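Local coordinates for protein nucleoside phosphorylase, putative (Trypanosoma brucei, PDB 3BJE) that acts as a homodimeric uridine phosphorylase, probably splitting uridine with phosphate into uracil and ribose 1-phosphate, at residues Gln189-Ile194 against Phe279-Gly284; Thr164-Gly169 against Ile241-Thr246; Glu41-Ile46 against Pro87-Ser92; Gly81-Thr86 against Ile342-Val347. All blocks are in the same frame, centred on the assembly; numbering follows the deposited sequence.

Contact 1 (Gln189-Ile194 against Phe279-Gly284); sequences QEIRRI and FNLSNG
Ile191 and Phe279 bring helix 186-198 up against strand 279-281, the two short axes running nearly antiparallel (163°) with a closest approach of 8.4 Å. Four apolar side chains fill the interface. Ile191 lies over one face of the Phe279 ring in a CH-pi contact: its CG1 is 4.0 Å from the ring centroid, displaced toward the rim on the CG and CD2 side. Ile194 meets the same ring at its edge, near the ring plane, with CG2 3.7 Å from CE1 of Phe279. Leu281 reaches back to the helix with both methyls. Its CD1 touches Ile191 CD1 at 3.9 Å, and its CD2 packs on CB and CG of Glu190. CG anti to the backbone N (chi1 -179°) puts that carbon beside Leu281 CD2. The Glu190 carboxylate is gripped side-on by Arg193 one turn later, NE to OE1 and NH2 to OE2 (2.9 Å). A water joins Glu190 OE2 to the backbone N of Asn280. No direct hydrogen bond links the segments. The inner half is thus held by apolar packing, with Ile191 also resting on His166 and Ile168 of strand 161-169, while the polar side crosses through a water, with the Glu190 carboxylate fixed by Arg193.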
loop_
_atom_site.group_PDB
_atom_site.type_symbol
_atom_site.label_atom_id
_atom_site.label_comp_id
_atom_site.label_asym_id
_atom_site.label_seq_id
_atom_site.Cartn_x
_atom_site.Cartn_y
_atom_site.Cartn_z
ATOM N N GLN A 189 22.335 -11.374 -7.536
ATOM C CA GLN A 189 23.115 -10.402 -8.307
ATOM C C GLN A 189 22.878 -10.574 -9.809
ATOM O O GLN A 189 22.792 -9.581 -10.552
ATOM C CB GLN A 189 24.605 -10.544 -8.012
ATOM C CG GLN A 189 25.013 -10.004 -6.660
ATOM C CD GLN A 189 26.439 -10.339 -6.316
ATOM O OE1 GLN A 189 27.341 -10.171 -7.135
ATOM N NE2 GLN A 189 26.656 -10.832 -5.101
ATOM N N GLU A 190 22.773 -11.825 -10.257
ATOM C CA GLU A 190 22.525 -12.126 -11.663
ATOM C C GLU A 190 21.120 -11.678 -12.087
ATOM O O GLU A 190 20.942 -11.077 -13.148
ATOM C CB GLU A 190 22.720 -13.626 -11.916
ATOM C CG GLU A 190 22.519 -14.062 -13.363
ATOM C CD GLU A 190 23.519 -13.454 -14.356
ATOM O OE1 GLU A 190 24.473 -12.728 -13.958
ATOM O OE2 GLU A 190 23.328 -13.716 -15.561
ATOM N N ILE A 191 20.123 -11.943 -11.241
ATOM C CA ILE A 191 18.763 -11.465 -11.512
ATOM C C ILE A 191 18.769 -9.941 -11.663
ATOM O O ILE A 191 18.240 -9.410 -12.630
ATOM C CB ILE A 191 17.757 -11.906 -10.402
ATOM C CG1 ILE A 191 17.518 -13.415 -10.479
ATOM C CG2 ILE A 191 16.436 -11.135 -10.526
ATOM C CD1 ILE A 191 16.759 -14.003 -9.286
ATOM N N ARG A 192 19.372 -9.241 -10.710
ATOM C CA ARG A 192 19.382 -7.786 -10.774
ATOM C C ARG A 192 20.069 -7.299 -12.049
ATOM O O ARG A 192 19.572 -6.371 -12.699
ATOM C CB ARG A 192 20.052 -7.163 -9.561
ATOM C CG ARG A 192 19.737 -5.696 -9.474
ATOM C CD ARG A 192 20.269 -5.079 -8.212
ATOM N NE ARG A 192 19.769 -3.710 -8.090
ATOM C CZ ARG A 192 20.306 -2.652 -8.685
ATOM N NH1 ARG A 192 21.382 -2.764 -9.456
ATOM N NH2 ARG A 192 19.763 -1.460 -8.499
ATOM N N ARG A 193 21.197 -7.914 -12.402
ATOM C CA ARG A 193 21.948 -7.522 -13.598
ATOM C C ARG A 193 21.077 -7.684 -14.843
ATOM O O ARG A 193 21.007 -6.781 -15.677
ATOM C CB ARG A 193 23.245 -8.349 -13.750
ATOM C CG ARG A 193 24.067 -7.991 -14.983
ATOM C CD ARG A 193 25.240 -8.932 -15.169
ATOM N NE ARG A 193 24.863 -10.234 -15.725
ATOM C CZ ARG A 193 24.777 -10.511 -17.030
ATOM N NH1 ARG A 193 24.981 -9.570 -17.946
ATOM N NH2 ARG A 193 24.451 -11.739 -17.423
ATOM N N ILE A 194 20.433 -8.836 -14.984
ATOM C CA ILE A 194 19.625 -9.110 -16.158
ATOM C C ILE A 194 18.439 -8.157 -16.227
ATOM O O ILE A 194 18.167 -7.564 -17.263
ATOM C CB ILE A 194 19.165 -10.593 -16.191
ATOM C CG1 ILE A 194 20.359 -11.514 -16.436
ATOM C CG2 ILE A 194 18.102 -10.836 -17.262
ATOM C CD1 ILE A 194 20.947 -11.437 -17.850
ATOM N N PHE A 279 16.891 -16.360 -16.325
ATOM C CA PHE A 279 17.970 -16.215 -15.378
ATOM C C PHE A 279 18.710 -17.528 -15.309
ATOM O O PHE A 279 18.133 -18.538 -14.925
ATOM C CB PHE A 279 17.421 -15.855 -13.995
ATOM C CG PHE A 279 16.493 -14.659 -13.999
ATOM C CD1 PHE A 279 16.912 -13.446 -14.527
ATOM C CD2 PHE A 279 15.205 -14.755 -13.486
ATOM C CE1 PHE A 279 16.085 -12.364 -14.551
ATOM C CE2 PHE A 279 14.357 -13.650 -13.495
ATOM C CZ PHE A 279 14.802 -12.452 -14.024
ATOM N N ASN A 280 19.983 -17.504 -15.687
ATOM C CA ASN A 280 20.846 -18.684 -15.593
ATOM C C ASN A 280 21.441 -18.731 -14.198
ATOM O O ASN A 280 22.488 -18.139 -13.931
ATOM C CB ASN A 280 21.930 -18.613 -16.654
ATOM C CG ASN A 280 21.365 -18.699 -18.058
ATOM O OD1 ASN A 280 20.538 -19.565 -18.352
ATOM N ND2 ASN A 280 21.796 -17.794 -18.929
ATOM N N LEU A 281 20.751 -19.421 -13.299
ATOM C CA LEU A 281 21.101 -19.405 -11.885
ATOM C C LEU A 281 21.778 -20.704 -11.435
ATOM O O LEU A 281 21.841 -21.689 -12.183
ATOM C CB LEU A 281 19.856 -19.091 -11.055
ATOM C CG LEU A 281 19.179 -17.772 -11.445
ATOM C CD1 LEU A 281 18.000 -17.472 -10.522
ATOM C CD2 LEU A 281 20.171 -16.616 -11.380
ATOM N N SER A 282 22.292 -20.690 -10.209
ATOM C CA SER A 282 23.158 -21.771 -9.717
ATOM C C SER A 282 22.519 -23.138 -9.843
ATOM O O SER A 282 23.196 -24.102 -10.180
ATOM C CB SER A 282 23.565 -21.535 -8.261
ATOM O OG SER A 282 22.446 -21.605 -7.397
ATOM N N ASN A 283 21.225 -23.228 -9.563
ATOM C CA ASN A 283 20.530 -24.516 -9.606
ATOM C C ASN A 283 19.655 -24.678 -10.847
ATOM O O ASN A 283 18.753 -25.510 -10.862
ATOM C CB ASN A 283 19.703 -24.697 -8.326
ATOM C CG ASN A 283 20.573 -24.738 -7.064
ATOM O OD1 ASN A 283 20.325 -24.008 -6.098
ATOM N ND2 ASN A 283 21.601 -25.594 -7.072
ATOM N N GLY A 284 19.930 -23.888 -11.886
ATOM C CA GLY A 284 19.207 -23.982 -13.149
ATOM C C GLY A 284 18.591 -22.675 -13.601
ATOM O O GLY A 284 18.794 -21.628 -12.988
HETATM O O HOH W 1 21.263 -15.082 -16.510
#

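Contact 2 (Thr164-Gly169 against Ile241-Thr246)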
loop_
_atom_site.group_PDB
_atom_site.type_symbol
_atom_site.label_atom_id
_atom_site.label_comp_id
_atom_site.label_asym_id
_atom_site.label_seq_id
_atom_site.Cartn_x
_atom_site.Cartn_y
_atom_site.Cartn_z
ATOM N N THR A 164 6.785 -18.692 -5.227
ATOM C CA THR A 164 7.949 -17.818 -5.280
ATOM C C THR A 164 9.221 -18.539 -4.861
ATOM O O THR A 164 9.225 -19.213 -3.823
ATOM C CB THR A 164 7.769 -16.620 -4.321
ATOM O OG1 THR A 164 6.624 -15.860 -4.731
ATOM C CG2 THR A 164 9.021 -15.717 -4.302
ATOM N N ARG A 165 10.259 -18.459 -5.704
ATOM C CA ARG A 165 11.620 -18.749 -5.269
ATOM C C ARG A 165 12.306 -17.397 -5.067
ATOM O O ARG A 165 12.329 -16.900 -3.969
ATOM C CB ARG A 165 12.378 -19.662 -6.238
ATOM C CG ARG A 165 13.681 -20.146 -5.635
ATOM C CD ARG A 165 14.486 -21.036 -6.558
ATOM N NE ARG A 165 13.904 -22.361 -6.802
ATOM C CZ ARG A 165 13.444 -22.788 -7.984
ATOM N NH1 ARG A 165 13.445 -22.002 -9.052
ATOM N NH2 ARG A 165 12.966 -24.022 -8.102
ATOM N N HIS A 166 12.818 -16.769 -6.129
ATOM C CA HIS A 166 13.397 -15.424 -6.004
ATOM C C HIS A 166 12.332 -14.363 -6.213
ATOM O O HIS A 166 11.249 -14.643 -6.715
ATOM C CB HIS A 166 14.546 -15.240 -7.007
ATOM C CG HIS A 166 15.676 -16.203 -6.794
ATOM N ND1 HIS A 166 15.756 -17.406 -7.459
ATOM C CD2 HIS A 166 16.753 -16.157 -5.969
ATOM C CE1 HIS A 166 16.837 -18.058 -7.062
ATOM N NE2 HIS A 166 17.471 -17.316 -6.170
ATOM N N ALA A 167 12.645 -13.149 -5.777
ATOM C CA ALA A 167 11.743 -12.014 -5.914
ATOM C C ALA A 167 12.499 -10.800 -6.444
ATOM O O ALA A 167 13.647 -10.569 -6.086
ATOM C CB ALA A 167 11.147 -11.666 -4.570
ATOM N N ILE A 168 11.823 -10.033 -7.295
ATOM C CA ILE A 168 12.280 -8.716 -7.722
ATOM C C ILE A 168 11.395 -7.671 -7.077
ATOM O O ILE A 168 10.175 -7.700 -7.242
ATOM C CB ILE A 168 12.179 -8.547 -9.237
ATOM C CG1 ILE A 168 13.031 -9.595 -9.965
ATOM C CG2 ILE A 168 12.624 -7.129 -9.660
ATOM C CD1 ILE A 168 12.510 -9.925 -11.358
ATOM N N GLY A 169 12.007 -6.764 -6.312
ATOM C CA GLY A 169 11.318 -5.616 -5.747
ATOM C C GLY A 169 11.350 -4.469 -6.723
ATOM O O GLY A 169 12.366 -3.812 -6.872
ATOM N N ILE A 241 7.143 -22.740 -10.292
ATOM C CA ILE A 241 8.080 -22.095 -9.373
ATOM C C ILE A 241 8.977 -21.159 -10.150
ATOM O O ILE A 241 9.506 -21.535 -11.196
ATOM C CB ILE A 241 9.021 -23.083 -8.656
ATOM C CG1 ILE A 241 8.250 -24.278 -8.091
ATOM C CG2 ILE A 241 9.803 -22.339 -7.555
ATOM C CD1 ILE A 241 9.122 -25.482 -7.846
ATOM N N GLY A 242 9.191 -19.964 -9.615
ATOM C CA GLY A 242 10.039 -19.006 -10.302
ATOM C C GLY A 242 10.103 -17.678 -9.601
ATOM O O GLY A 242 9.792 -17.565 -8.415
ATOM N N THR A 243 10.496 -16.660 -10.356
ATOM C CA THR A 243 10.719 -15.348 -9.787
ATOM C C THR A 243 9.427 -14.547 -9.806
ATOM O O THR A 243 8.721 -14.497 -10.820
ATOM C CB THR A 243 11.841 -14.616 -10.556
ATOM O OG1 THR A 243 13.073 -15.311 -10.367
ATOM C CG2 THR A 243 12.015 -13.192 -10.059
ATOM N N THR A 244 9.131 -13.921 -8.667
ATOM C CA THR A 244 7.973 -13.053 -8.524
ATOM C C THR A 244 8.418 -11.590 -8.584
ATOM O O THR A 244 9.310 -11.173 -7.825
ATOM C CB THR A 244 7.257 -13.317 -7.177
ATOM O OG1 THR A 244 6.883 -14.704 -7.117
ATOM C CG2 THR A 244 6.018 -12.390 -7.011
ATOM N N ALA A 245 7.816 -10.799 -9.475
ATOM C CA ALA A 245 8.072 -9.358 -9.535
ATOM C C ALA A 245 6.986 -8.619 -8.775
ATOM O O ALA A 245 5.802 -8.781 -9.063
ATOM C CB ALA A 245 8.117 -8.893 -10.995
ATOM N N THR A 246 7.387 -7.821 -7.798
ATOM C CA THR A 246 6.455 -7.088 -6.970
ATOM C C THR A 246 6.447 -5.589 -7.300
ATOM O O THR A 246 7.485 -4.940 -7.377
ATOM C CB THR A 246 6.785 -7.274 -5.480
ATOM O OG1 THR A 246 6.716 -8.665 -5.148
ATOM C CG2 THR A 246 5.834 -6.459 -4.547
#
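Strands 161-169 and 239-246 run side by side and parallel in the central beta structure of the phosphorylase fold, and a beta bulge interrupts their pairing. Beyond the bulge the ladder is regular. Thr244 N bonds to His166 O, Ile168 N to Thr244 O (2.8 Å), and Thr246 N to Ile168 O (2.8 Å). Within it, Arg165 N reaches Gly242 O at 2.9 Å in a nearly straight bond (176°). The register moves by one residue between Thr164 and Ala167, where the chain turns a corner at Arg165 and His166.

Thr164 and Thr244 cross at about a right angle and bring their OG1 atoms to 2.7 Å; each OG1 sits beside its own backbone N, anti to the carbonyl carbon. Thr244 OG1 also bonds to Asn290. Ile241 lays CG2 over one face of the Arg165 guanidinium, 3.6 Å from NH2 and displaced toward its rim. The charge of Arg165 is met by Glu286 through NH1. Glu286 also bonds to His166 ND1 and Thr243 OG1, so one carboxylate serves three side chains at the bulge. Thr243 CG2 packs on Ile168, 3.6 Å from CD1. At the far end Thr246 OG1 bonds to Glu292 and to the backbone N of Ser296. Glu292 lines the ribose phosphate and uracil pockets, which makes Thr246 a second-shell residue. Such a parallel strand pair, ending near the substrate site, belongs to the core of the nucleoside phosphorylase fold.

Contact 3 (Glu41-Ile46 against Pro87-Ser92); sequences ELADRI and PVTVIS
Ala43 and Thr89 meet where the chain enters the parallel strand pair 45-49 and 86-92 of the phosphorylase fold. The tight part lies here. Thr89 OG1, beside its backbone N with chi1 -61°, accepts a hydrogen bond from Ala43 N at 2.9 Å and also bonds to Thr80 OG1 on strand 76-83. The CB of Ala43 is pressed to 3.3 Å from the same oxygen. Leu42 crosses Thr89 at about a right angle, CD1 touching CG2 at 3.8 Å. Ile91 extends this apolar side: its CD1 sits 3.9 Å from Ile46 CG2 and also touches Leu42 CD1, with Ile107 of helix 97-112 packing on all three residues. In the backbone, Thr89 N bonds to Arg45 O at 3.0 Å, and Ile46 pairs with Thr89.

The other end, at Pro87 and Arg45, is looser. Pro87 is exposed, and its CB rests on Ala43 CB at 3.9 Å. The Arg45 chain is extended from CG to NE, and its guanidinium makes no direct bond to Pro87; NE bonds weakly to Leu346 O. A water fills in: it lies at the guanidinium edge, accepting from Arg45 NH2 at 3.2 Å and donating to Pro87 O at 2.7 Å.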
loop_
_atom_site.group_PDB
_atom_site.type_symbol
_atom_site.label_atom_id
_atom_site.label_comp_id
_atom_site.label_asym_id
_atom_site.label_seq_id
_atom_site.Cartn_x
_atom_site.Cartn_y
_atom_site.Cartn_z
ATOM N N GLU A 41 -1.951 -14.184 21.406
ATOM C CA GLU A 41 -2.960 -14.534 20.407
ATOM C C GLU A 41 -2.400 -14.855 19.034
ATOM O O GLU A 41 -3.155 -15.229 18.162
ATOM C CB GLU A 41 -3.942 -13.387 20.235
ATOM C CG GLU A 41 -4.734 -13.123 21.476
ATOM C CD GLU A 41 -5.657 -11.925 21.349
ATOM O OE1 GLU A 41 -5.296 -10.947 20.659
ATOM O OE2 GLU A 41 -6.745 -11.980 21.955
ATOM N N LEU A 42 -1.092 -14.688 18.848
ATOM C CA LEU A 42 -0.466 -14.826 17.540
ATOM C C LEU A 42 0.365 -16.109 17.501
ATOM O O LEU A 42 1.246 -16.295 18.338
ATOM C CB LEU A 42 0.433 -13.619 17.287
ATOM C CG LEU A 42 1.209 -13.595 15.967
ATOM C CD1 LEU A 42 0.233 -13.583 14.809
ATOM C CD2 LEU A 42 2.127 -12.366 15.961
ATOM N N ALA A 43 0.089 -16.978 16.527
ATOM C CA ALA A 43 0.857 -18.214 16.333
ATOM C C ALA A 43 2.211 -17.928 15.671
ATOM O O ALA A 43 2.404 -16.885 15.055
ATOM C CB ALA A 43 0.060 -19.207 15.481
ATOM N N ASP A 44 3.140 -18.868 15.800
ATOM C CA ASP A 44 4.434 -18.797 15.098
ATOM C C ASP A 44 4.293 -19.030 13.596
ATOM O O ASP A 44 5.166 -18.635 12.820
ATOM C CB ASP A 44 5.409 -19.846 15.638
ATOM C CG ASP A 44 5.858 -19.573 17.057
ATOM O OD1 ASP A 44 5.662 -18.459 17.563
ATOM O OD2 ASP A 44 6.425 -20.498 17.673
ATOM N N ARG A 45 3.201 -19.685 13.215
ATOM C CA ARG A 45 2.929 -20.018 11.828
ATOM C C ARG A 45 1.775 -19.155 11.327
ATOM O O ARG A 45 0.681 -19.197 11.883
ATOM C CB ARG A 45 2.589 -21.503 11.688
ATOM C CG ARG A 45 3.780 -22.430 11.848
ATOM C CD ARG A 45 3.372 -23.881 11.640
ATOM N NE ARG A 45 4.510 -24.802 11.714
ATOM C CZ ARG A 45 5.087 -25.200 12.845
ATOM N NH1 ARG A 45 6.111 -26.041 12.792
ATOM N NH2 ARG A 45 4.659 -24.766 14.026
ATOM N N ILE A 46 2.035 -18.395 10.268
ATOM C CA ILE A 46 1.128 -17.363 9.776
ATOM C C ILE A 46 0.911 -17.442 8.278
ATOM O O ILE A 46 1.852 -17.610 7.518
ATOM C CB ILE A 46 1.711 -15.948 10.099
ATOM C CG1 ILE A 46 1.916 -15.798 11.612
ATOM C CG2 ILE A 46 0.811 -14.824 9.557
ATOM C CD1 ILE A 46 2.732 -14.560 12.060
ATOM N N PRO A 87 -0.900 -24.792 15.902
ATOM C CA PRO A 87 -1.392 -23.415 15.858
ATOM C C PRO A 87 -1.063 -22.703 14.565
ATOM O O PRO A 87 0.074 -22.770 14.071
ATOM C CB PRO A 87 -0.659 -22.748 17.018
ATOM C CG PRO A 87 -0.391 -23.873 17.965
ATOM C CD PRO A 87 -0.011 -24.999 17.056
ATOM N N VAL A 88 -2.071 -22.021 14.040
ATOM C CA VAL A 88 -1.904 -21.189 12.848
ATOM C C VAL A 88 -2.725 -19.913 13.014
ATOM O O VAL A 88 -3.794 -19.920 13.638
ATOM C CB VAL A 88 -2.327 -21.929 11.559
ATOM C CG1 VAL A 88 -2.189 -21.003 10.324
ATOM C CG2 VAL A 88 -1.500 -23.196 11.366
ATOM N N THR A 89 -2.193 -18.819 12.481
ATOM C CA THR A 89 -2.905 -17.532 12.429
ATOM C C THR A 89 -3.008 -17.101 10.959
ATOM O O THR A 89 -2.025 -17.178 10.226
ATOM C CB THR A 89 -2.156 -16.420 13.210
ATOM O OG1 THR A 89 -2.056 -16.792 14.584
ATOM C CG2 THR A 89 -2.877 -15.060 13.111
ATOM N N VAL A 90 -4.205 -16.690 10.538
ATOM C CA VAL A 90 -4.376 -16.074 9.203
ATOM C C VAL A 90 -4.569 -14.578 9.450
ATOM O O VAL A 90 -5.320 -14.201 10.356
ATOM C CB VAL A 90 -5.540 -16.687 8.371
ATOM C CG1 VAL A 90 -6.868 -16.670 9.121
ATOM C CG2 VAL A 90 -5.659 -15.982 6.997
ATOM N N ILE A 91 -3.840 -13.762 8.681
ATOM C CA ILE A 91 -3.875 -12.309 8.767
ATOM C C ILE A 91 -4.090 -11.723 7.374
ATOM O O ILE A 91 -3.368 -12.100 6.428
ATOM C CB ILE A 91 -2.543 -11.723 9.307
ATOM C CG1 ILE A 91 -2.286 -12.219 10.728
ATOM C CG2 ILE A 91 -2.560 -10.196 9.255
ATOM C CD1 ILE A 91 -0.921 -11.828 11.291
ATOM N N SER A 92 -5.062 -10.823 7.244
ATOM C CA SER A 92 -5.150 -10.013 6.049
ATOM C C SER A 92 -4.302 -8.758 6.208
ATOM O O SER A 92 -4.359 -8.095 7.235
ATOM C CB SER A 92 -6.592 -9.624 5.698
ATOM O OG SER A 92 -7.225 -8.839 6.699
HETATM O O HOH W 2 2.528 -22.658 15.068
#

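Contact 4 (Gly81-Thr86 against Ile342-Val347)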
loop_
_atom_site.group_PDB
_atom_site.type_symbol
_atom_site.label_atom_id
_atom_site.label_comp_id
_atom_site.label_asym_id
_atom_site.label_seq_id
_atom_site.Cartn_x
_atom_site.Cartn_y
_atom_site.Cartn_z
ATOM N N GLY A 81 -6.336 -20.297 15.163
ATOM C CA GLY A 81 -6.867 -21.590 15.592
ATOM C C GLY A 81 -5.762 -22.615 15.452
ATOM O O GLY A 81 -4.599 -22.303 15.686
ATOM N N THR A 82 -6.138 -23.829 15.070
ATOM C CA THR A 82 -5.173 -24.895 14.807
ATOM C C THR A 82 -5.548 -25.582 13.516
ATOM O O THR A 82 -6.701 -25.527 13.087
ATOM C CB THR A 82 -5.120 -25.944 15.957
ATOM O OG1 THR A 82 -6.408 -26.564 16.109
ATOM C CG2 THR A 82 -4.707 -25.325 17.293
ATOM N N TYR A 83 -4.548 -26.213 12.904
ATOM C CA TYR A 83 -4.737 -27.047 11.722
ATOM C C TYR A 83 -3.994 -28.338 11.974
ATOM O O TYR A 83 -2.781 -28.315 12.175
ATOM C CB TYR A 83 -4.191 -26.380 10.453
ATOM C CG TYR A 83 -4.416 -27.227 9.209
ATOM C CD1 TYR A 83 -5.675 -27.313 8.621
ATOM C CD2 TYR A 83 -3.379 -27.955 8.642
ATOM C CE1 TYR A 83 -5.892 -28.098 7.497
ATOM C CE2 TYR A 83 -3.593 -28.757 7.503
ATOM C CZ TYR A 83 -4.847 -28.812 6.943
ATOM O OH TYR A 83 -5.066 -29.592 5.825
ATOM N N LYS A 84 -4.733 -29.448 12.003
ATOM C CA LYS A 84 -4.176 -30.754 12.358
ATOM C C LYS A 84 -3.437 -30.672 13.687
ATOM O O LYS A 84 -2.437 -31.358 13.915
ATOM C CB LYS A 84 -3.320 -31.310 11.211
ATOM C CG LYS A 84 -4.162 -31.622 9.983
ATOM C CD LYS A 84 -3.411 -32.392 8.922
ATOM C CE LYS A 84 -4.394 -32.961 7.886
ATOM N NZ LYS A 84 -3.732 -33.590 6.683
ATOM N N GLY A 85 -3.971 -29.841 14.570
ATOM C CA GLY A 85 -3.425 -29.643 15.893
ATOM C C GLY A 85 -2.331 -28.614 16.051
ATOM O O GLY A 85 -1.979 -28.279 17.165
ATOM N N THR A 86 -1.798 -28.090 14.950
ATOM C CA THR A 86 -0.737 -27.086 15.011
ATOM C C THR A 86 -1.326 -25.671 14.977
ATOM O O THR A 86 -2.170 -25.380 14.130
ATOM C CB THR A 86 0.212 -27.252 13.820
ATOM O OG1 THR A 86 0.846 -28.543 13.917
ATOM C CG2 THR A 86 1.274 -26.139 13.782
ATOM N N ILE A 342 -1.567 -24.795 1.201
ATOM C CA ILE A 342 -0.744 -23.879 2.004
ATOM C C ILE A 342 -0.805 -24.195 3.505
ATOM O O ILE A 342 0.205 -24.083 4.197
ATOM C CB ILE A 342 -1.089 -22.399 1.724
ATOM C CG1 ILE A 342 -0.734 -22.052 0.275
ATOM C CG2 ILE A 342 -0.328 -21.478 2.680
ATOM C CD1 ILE A 342 0.736 -22.237 -0.032
ATOM N N LEU A 343 -1.970 -24.600 4.008
ATOM C CA LEU A 343 -2.071 -25.023 5.411
ATOM C C LEU A 343 -1.186 -26.244 5.642
ATOM O O LEU A 343 -0.451 -26.323 6.639
ATOM C CB LEU A 343 -3.524 -25.297 5.799
ATOM C CG LEU A 343 -4.367 -24.035 6.052
ATOM C CD1 LEU A 343 -5.874 -24.331 6.062
ATOM C CD2 LEU A 343 -3.952 -23.337 7.348
ATOM N N GLU A 344 -1.243 -27.198 4.714
ATOM C CA GLU A 344 -0.404 -28.384 4.804
ATOM C C GLU A 344 1.070 -28.003 4.806
ATOM O O GLU A 344 1.847 -28.519 5.604
ATOM C CB GLU A 344 -0.685 -29.352 3.662
ATOM C CG GLU A 344 -2.050 -30.030 3.761
ATOM C CD GLU A 344 -2.124 -31.120 4.821
ATOM O OE1 GLU A 344 -1.097 -31.775 5.095
ATOM O OE2 GLU A 344 -3.229 -31.323 5.360
ATOM N N ALA A 345 1.455 -27.105 3.904
ATOM C CA ALA A 345 2.856 -26.722 3.780
ATOM C C ALA A 345 3.321 -26.012 5.037
ATOM O O ALA A 345 4.431 -26.236 5.512
ATOM C CB ALA A 345 3.073 -25.821 2.531
ATOM N N LEU A 346 2.442 -25.176 5.575
ATOM C CA LEU A 346 2.761 -24.340 6.710
ATOM C C LEU A 346 3.034 -25.181 7.962
ATOM O O LEU A 346 4.026 -24.961 8.649
ATOM C CB LEU A 346 1.609 -23.370 6.965
ATOM C CG LEU A 346 1.858 -22.327 8.051
ATOM C CD1 LEU A 346 3.063 -21.436 7.708
ATOM C CD2 LEU A 346 0.613 -21.462 8.299
ATOM N N VAL A 347 2.174 -26.152 8.249
ATOM C CA VAL A 347 2.360 -26.980 9.453
ATOM C C VAL A 347 3.458 -28.025 9.294
ATOM O O VAL A 347 3.900 -28.606 10.282
ATOM C CB VAL A 347 1.053 -27.662 9.915
ATOM C CG1 VAL A 347 -0.045 -26.632 10.122
ATOM C CG2 VAL A 347 0.603 -28.759 8.936
HETATM O O HOH W 3 3.878 -28.743 13.048
#
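Tyr83, at the end of strand 76-83, points its ring at helix 329-348, and the strand and helix axes cross at 92°. The direct polar contacts gather on one atom, Glu344 OE2. It accepts from Tyr83 OH at 2.6 Å on the anti side and from Lys84 NZ at 2.7 Å through its syn lone pair, the second being a salt bridge. The carboxylate plane stands 81° from the ring plane. Two donors, one of them charged, would probably stabilise the ionised form of Glu344.

The apolar contacts centre on the ring. CG anti to the backbone N (chi1 -179°) sends the ring from the strand toward the helix. Leu343 CB lies over its centre in a CH-pi contact, 3.7 Å from the centroid, and Lys84 CG covers the opposite face toward the rim. Val347 CG1 meets the ring edge 3.9 Å from CD2, and also touches Thr86 CB at 3.8 Å.

One water bridges the segments, donating to Val347 O at 2.8 Å and lying 3.2 Å from Thr86 OG1. The loop itself is a type I' turn, closed by backbone bonds between Tyr83 and Thr86, with Asp63 binding Lys84 N and Gly85 N. This is a tight beta hairpin, strands 76-83 and 86-92, whose turn packs on the C-terminal helix.

How the contacts relate
Contacts 2 and 3 are buried and rest on parallel strand pairing, on opposite sides of the chain's centre. Contacts 1 and 4 lie farther out, are partly buried, and each set a helix against strand or turn residues. Contact 1 packs on contact 2 through Ile191 and Leu281 against His166. Contact 3 joins contact 4 through the hairpin that both share: Val88 O lies 3.0 Å from Gly81 N, a probable hydrogen bond. Backbone bonds dominate contact 2, while contact 3 mixes one with a threonine hydroxyl. The outer pair both place an aliphatic carbon over an aromatic face, but charge crosses the interface directly only in contact 4.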